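Glutamyl-tRNA synthetase, cytoplasmic (Saccharomyces cerevisiae, PDB 2HRA) attaches glutamate to tRNA(Glu) using ATP, its N-terminal GST-fold domain, the part modelled here, being the one that joins Arc1p in a yeast synthetase complex. Local coordinates at residues N87-K90 and E91-A94; K134-A137 and A138-A141. One frame throughout, in Å; residues are numbered along the deposited sequence.

Interaction 1 (N87-K90 and E91-A94)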
ATOM      1  N   ASN A  87     -13.091  -6.926  -7.357  1.00 38.19           N
ATOM      2  CA  ASN A  87     -13.720  -5.784  -8.030  1.00 38.84           C
ATOM      3  C   ASN A  87     -12.729  -4.985  -8.871  1.00 39.65           C
ATOM      4  O   ASN A  87     -11.634  -4.664  -8.426  1.00 40.62           O
ATOM      5  CB  ASN A  87     -14.462  -4.877  -7.032  1.00 38.71           C
ATOM      6  CG  ASN A  87     -13.544  -4.177  -6.037  1.00 37.81           C
ATOM      7  OD1 ASN A  87     -12.458  -4.659  -5.688  1.00 37.55           O
ATOM      8  ND2 ASN A  87     -13.995  -3.027  -5.559  1.00 34.70           N
ATOM      9  N   GLY A  88     -13.125  -4.663 -10.090  1.00 40.43           N
ATOM     10  CA  GLY A  88     -12.239  -4.007 -11.047  1.00 40.57           C
ATOM     11  C   GLY A  88     -11.882  -4.907 -12.225  1.00 41.14           C
ATOM     12  O   GLY A  88     -11.464  -6.071 -12.042  1.00 41.82           O
ATOM     13  N   ASP A  89     -12.057  -4.388 -13.444  1.00 41.09           N
ATOM     14  CA  ASP A  89     -11.486  -5.038 -14.624  1.00 40.74           C
ATOM     15  C   ASP A  89      -9.994  -5.114 -14.353  1.00 39.88           C
ATOM     16  O   ASP A  89      -9.383  -4.135 -13.901  1.00 39.04           O
ATOM     17  CB  ASP A  89     -11.839  -4.281 -15.924  1.00 41.33           C
ATOM     18  CG  ASP A  89     -10.645  -4.082 -16.855  1.00 43.19           C
ATOM     19  OD1 ASP A  89      -9.782  -4.979 -16.948  1.00 46.91           O
ATOM     20  OD2 ASP A  89     -10.559  -3.010 -17.490  1.00 46.40           O
ATOM     21  N   LYS A  90      -9.421  -6.287 -14.592  1.00 39.26           N
ATOM     22  CA  LYS A  90      -8.041  -6.572 -14.207  1.00 39.12           C
ATOM     23  C   LYS A  90      -7.040  -5.757 -15.017  1.00 38.43           C
ATOM     24  O   LYS A  90      -6.007  -5.346 -14.488  1.00 38.18           O
ATOM     25  CB  LYS A  90      -7.751  -8.071 -14.329  1.00 39.43           C
ATOM     26  CG  LYS A  90      -8.448  -8.907 -13.256  1.00 41.20           C
ATOM     27  CD  LYS A  90      -8.043 -10.373 -13.324  1.00 43.39           C
ATOM     28  CE  LYS A  90      -9.224 -11.315 -13.110  1.00 44.44           C
ATOM     29  NZ  LYS A  90      -9.011 -12.642 -13.795  1.00 44.71           N
ATOM     30  N   GLU A  91      -7.349  -5.524 -16.293  1.00 37.93           N
ATOM     31  CA  GLU A  91      -6.552  -4.619 -17.126  1.00 37.47           C
ATOM     32  C   GLU A  91      -6.525  -3.219 -16.481  1.00 36.16           C
ATOM     33  O   GLU A  91      -5.470  -2.597 -16.349  1.00 35.02           O
ATOM     34  CB  GLU A  91      -7.135  -4.547 -18.553  1.00 38.19           C
ATOM     35  CG  GLU A  91      -6.197  -3.916 -19.602  1.00 40.98           C
ATOM     36  CD  GLU A  91      -6.934  -3.208 -20.745  1.00 44.31           C
ATOM     37  OE1 GLU A  91      -7.851  -3.812 -21.345  1.00 47.14           O
ATOM     38  OE2 GLU A  91      -6.575  -2.046 -21.064  1.00 45.98           O
ATOM     39  N   GLN A  92      -7.685  -2.732 -16.059  1.00 34.80           N
ATOM     40  CA  GLN A  92      -7.744  -1.397 -15.472  1.00 34.94           C
ATOM     41  C   GLN A  92      -7.084  -1.379 -14.093  1.00 33.75           C
ATOM     42  O   GLN A  92      -6.394  -0.423 -13.761  1.00 33.14           O
ATOM     43  CB  GLN A  92      -9.175  -0.835 -15.443  1.00 35.64           C
ATOM     44  CG  GLN A  92      -9.609  -0.197 -16.787  1.00 37.88           C
ATOM     45  CD  GLN A  92      -8.825   1.061 -17.115  1.00 41.91           C
ATOM     46  OE1 GLN A  92      -8.039   1.086 -18.053  1.00 45.87           O
ATOM     47  NE2 GLN A  92      -9.017   2.102 -16.320  1.00 45.07           N
ATOM     48  N   VAL A  93      -7.244  -2.432 -13.298  1.00 31.83           N
ATOM     49  CA  VAL A  93      -6.528  -2.463 -12.019  1.00 31.67           C
ATOM     50  C   VAL A  93      -5.010  -2.465 -12.226  1.00 31.27           C
ATOM     51  O   VAL A  93      -4.274  -1.709 -11.560  1.00 31.69           O
ATOM     52  CB  VAL A  93      -6.953  -3.655 -11.155  1.00 31.91           C
ATOM     53  CG1 VAL A  93      -5.969  -3.837 -10.010  1.00 32.11           C
ATOM     54  CG2 VAL A  93      -8.368  -3.437 -10.658  1.00 30.66           C
ATOM     55  N   ALA A  94      -4.540  -3.284 -13.160  1.00 31.06           N
ATOM     56  CA  ALA A  94      -3.100  -3.326 -13.466  1.00 31.76           C
ATOM     57  C   ALA A  94      -2.509  -1.980 -13.846  1.00 31.45           C
ATOM     58  O   ALA A  94      -1.394  -1.685 -13.469  1.00 33.11           O
ATOM     59  CB  ALA A  94      -2.813  -4.339 -14.543  1.00 31.68           C
TER
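Asp-89 caps the start of helix 90-104 in the GST-like domain, its carboxylate turned forward onto the backbone N-H groups of Glu-91 and Gln-92 in the first turn. OD1 accepts from Gln-92 N at 3.2 Å, and the donor stands well above the carboxylate plane, 56° out of it. A second, weak bond runs from Glu-91 N to the same Asp-89 OD1 at 2.6 Å. The other oxygen, Asp-89 OD2, lies 3.1 Å from Gln-92 CG, so the carboxylate sits against the aliphatic base of that side chain. Reaching this position takes a chi1 of 134°, away from the staggered angles. N-H groups at a helix start would probably favour a negative Asp-89, although Glu-91 OE1, only 4.8 Å from Asp-89 OD2, is a like charge that may partly offset this.

Behind the cap the regular helix pattern begins, with Val-93 N giving to Asp-89 O at 2.8 Å and Ala-94 N to Lys-90 O at 2.9 Å. Val-93 turns its CG2 branch back towards the loop. With CG1 anti to the backbone N (chi1 167°), CG2 falls beside that N, 3.5 Å from Asp-89 O, and also rests on the CA of Gly-88, a residue with no side chain to obstruct the methyl.

Further out, Gln-92 and Val-93 both touch Leu-130, which belongs to a region that interacts with Arc1p. The approach to the cap is tied down at Asn-87, whose side-chain ND2 donates to the backbone O of Tyr-135.

Interaction 2 (K134-A137 and A138-A141)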
ATOM      1  N   LYS A 134     -17.013   0.258  -3.474  1.00 30.54           N
ATOM      2  CA  LYS A 134     -15.957  -0.389  -2.695  1.00 29.87           C
ATOM      3  C   LYS A 134     -14.635   0.085  -3.261  1.00 28.46           C
ATOM      4  O   LYS A 134     -14.531   0.250  -4.465  1.00 28.27           O
ATOM      5  CB  LYS A 134     -15.995  -1.928  -2.927  1.00 29.83           C
ATOM      6  CG  LYS A 134     -16.492  -2.774  -1.812  1.00 32.86           C
ATOM      7  CD  LYS A 134     -17.052  -4.108  -2.327  1.00 33.34           C
ATOM      8  CE  LYS A 134     -16.009  -4.989  -3.016  1.00 34.19           C
ATOM      9  NZ  LYS A 134     -16.480  -6.402  -3.087  1.00 34.48           N
ATOM     10  N   TYR A 135     -13.622   0.282  -2.429  1.00 27.40           N
ATOM     11  CA  TYR A 135     -12.275   0.485  -3.005  1.00 27.13           C
ATOM     12  C   TYR A 135     -11.782  -0.828  -3.597  1.00 25.95           C
ATOM     13  O   TYR A 135     -12.334  -1.928  -3.337  1.00 25.98           O
ATOM     14  CB  TYR A 135     -11.245   1.082  -2.023  1.00 27.75           C
ATOM     15  CG  TYR A 135     -11.045   0.262  -0.758  1.00 28.10           C
ATOM     16  CD1 TYR A 135     -10.336  -0.948  -0.773  1.00 26.60           C
ATOM     17  CD2 TYR A 135     -11.559   0.691   0.445  1.00 28.14           C
ATOM     18  CE1 TYR A 135     -10.188  -1.697   0.379  1.00 28.86           C
ATOM     19  CE2 TYR A 135     -11.396  -0.059   1.606  1.00 29.63           C
ATOM     20  CZ  TYR A 135     -10.720  -1.248   1.570  1.00 28.58           C
ATOM     21  OH  TYR A 135     -10.589  -1.988   2.731  1.00 27.29           O
ATOM     22  N   SER A 136     -10.776  -0.711  -4.440  1.00 25.71           N
ATOM     23  CA  SER A 136     -10.170  -1.861  -5.101  1.00 25.76           C
ATOM     24  C   SER A 136      -8.672  -1.883  -4.840  1.00 25.80           C
ATOM     25  O   SER A 136      -8.109  -1.006  -4.173  1.00 25.74           O
ATOM     26  CB  SER A 136     -10.437  -1.782  -6.609  1.00 26.29           C
ATOM     27  OG  SER A 136      -9.631  -0.744  -7.165  1.00 24.33           O
ATOM     28  N   ALA A 137      -8.028  -2.880  -5.419  1.00 25.63           N
ATOM     29  CA  ALA A 137      -6.586  -3.041  -5.375  1.00 25.92           C
ATOM     30  C   ALA A 137      -5.896  -1.836  -5.946  1.00 25.36           C
ATOM     31  O   ALA A 137      -4.764  -1.518  -5.558  1.00 26.14           O
ATOM     32  CB  ALA A 137      -6.156  -4.347  -6.157  1.00 25.71           C
ATOM     33  N   ALA A 138      -6.535  -1.165  -6.897  1.00 25.17           N
ATOM     34  CA  ALA A 138      -5.952   0.053  -7.449  1.00 25.96           C
ATOM     35  C   ALA A 138      -5.718   1.093  -6.325  1.00 25.79           C
ATOM     36  O   ALA A 138      -4.669   1.744  -6.244  1.00 27.36           O
ATOM     37  CB  ALA A 138      -6.871   0.614  -8.571  1.00 26.62           C
ATOM     38  N   ASP A 139      -6.732   1.273  -5.482  1.00 25.42           N
ATOM     39  CA  ASP A 139      -6.670   2.222  -4.390  1.00 25.71           C
ATOM     40  C   ASP A 139      -5.602   1.803  -3.381  1.00 26.12           C
ATOM     41  O   ASP A 139      -4.891   2.640  -2.841  1.00 26.55           O
ATOM     42  CB  ASP A 139      -8.041   2.321  -3.693  1.00 25.53           C
ATOM     43  CG  ASP A 139      -9.122   2.809  -4.619  1.00 25.83           C
ATOM     44  OD1 ASP A 139      -9.912   1.952  -5.102  1.00 25.65           O
ATOM     45  OD2 ASP A 139      -9.165   4.032  -4.895  1.00 24.86           O
ATOM     46  N   VAL A 140      -5.485   0.501  -3.132  1.00 25.74           N
ATOM     47  CA  VAL A 140      -4.555   0.007  -2.112  1.00 25.44           C
ATOM     48  C   VAL A 140      -3.132   0.279  -2.537  1.00 25.72           C
ATOM     49  O   VAL A 140      -2.309   0.762  -1.759  1.00 26.92           O
ATOM     50  CB  VAL A 140      -4.797  -1.505  -1.854  1.00 24.96           C
ATOM     51  CG1 VAL A 140      -3.772  -2.083  -0.934  1.00 25.63           C
ATOM     52  CG2 VAL A 140      -6.210  -1.728  -1.296  1.00 25.06           C
ATOM     53  N   ALA A 141      -2.850   0.001  -3.792  1.00 26.26           N
ATOM     54  CA  ALA A 141      -1.526   0.208  -4.321  1.00 26.76           C
ATOM     55  C   ALA A 141      -1.164   1.682  -4.355  1.00 26.72           C
ATOM     56  O   ALA A 141      -0.036   2.044  -3.983  1.00 27.22           O
ATOM     57  CB  ALA A 141      -1.406  -0.432  -5.715  1.00 27.12           C
TER
HETATM   58  O   HOH W   1     -11.116   1.475  -7.419  1.00 25.29           O
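A capping box opens helix 137-148: Asp-139 takes the N-H of Ser-136, the N-cap three residues earlier, while Ser-136 OG takes that of Ala-138. This N-capping box is a well-known feature of the helical half of GST folds. Ser-136 N gives a nearly straight bond (174°) to Asp-139 OD1 at 2.9 Å, which accepts with its anti lone pair, away from OD2. For its part, Ser-136 OG, with chi1 72°, swings over the helix end and accepts from Ala-138 N at 3.1 Å.

A water bridges the two side chains, 2.7 Å from Ser-136 OG and donating to Asp-139 OD1. The buried carboxylate is gripped on its second oxygen too: OD2 takes bonds from Trp-167 NE1 and Ile-129 N, residues of the two regions that interact with Arc1p, so one carboxylate joins the helix start to both.

Val-140 N bonds to Ser-136 O at 3.2 Å, starting the regular turns. Tyr-135, just ahead of the cap, forms a hydrophobic staple with Val-140 through the near side of its ring, while the hydroxyl end leads away; the ring meets Phe-177 edge-to-face. Across the staple, Tyr-135 CD1 lies 4.2 Å from Val-140 CG2.

In the fold
Interaction 1 comes first along the chain and interaction 2 follows after helix 109-122, yet their centres are only about 10 Å apart. Each caps the N-terminal end of a helix, 90-104 and 137-148, and at these starts the two helices run in the same direction, touching through Val-93 CG1 and Ala-137 CB, 3.9 Å apart. The loops ahead of the caps also meet, Asn-87 O lying 3.6 Å from Ser-136 CB. Interaction 1 is at the surface, whereas interaction 2 is buried, closer to the chain's centre. Together they mark two neighbouring helix starts of the helical GST-like subdomain, beside the 124-133 region that interacts with Arc1p.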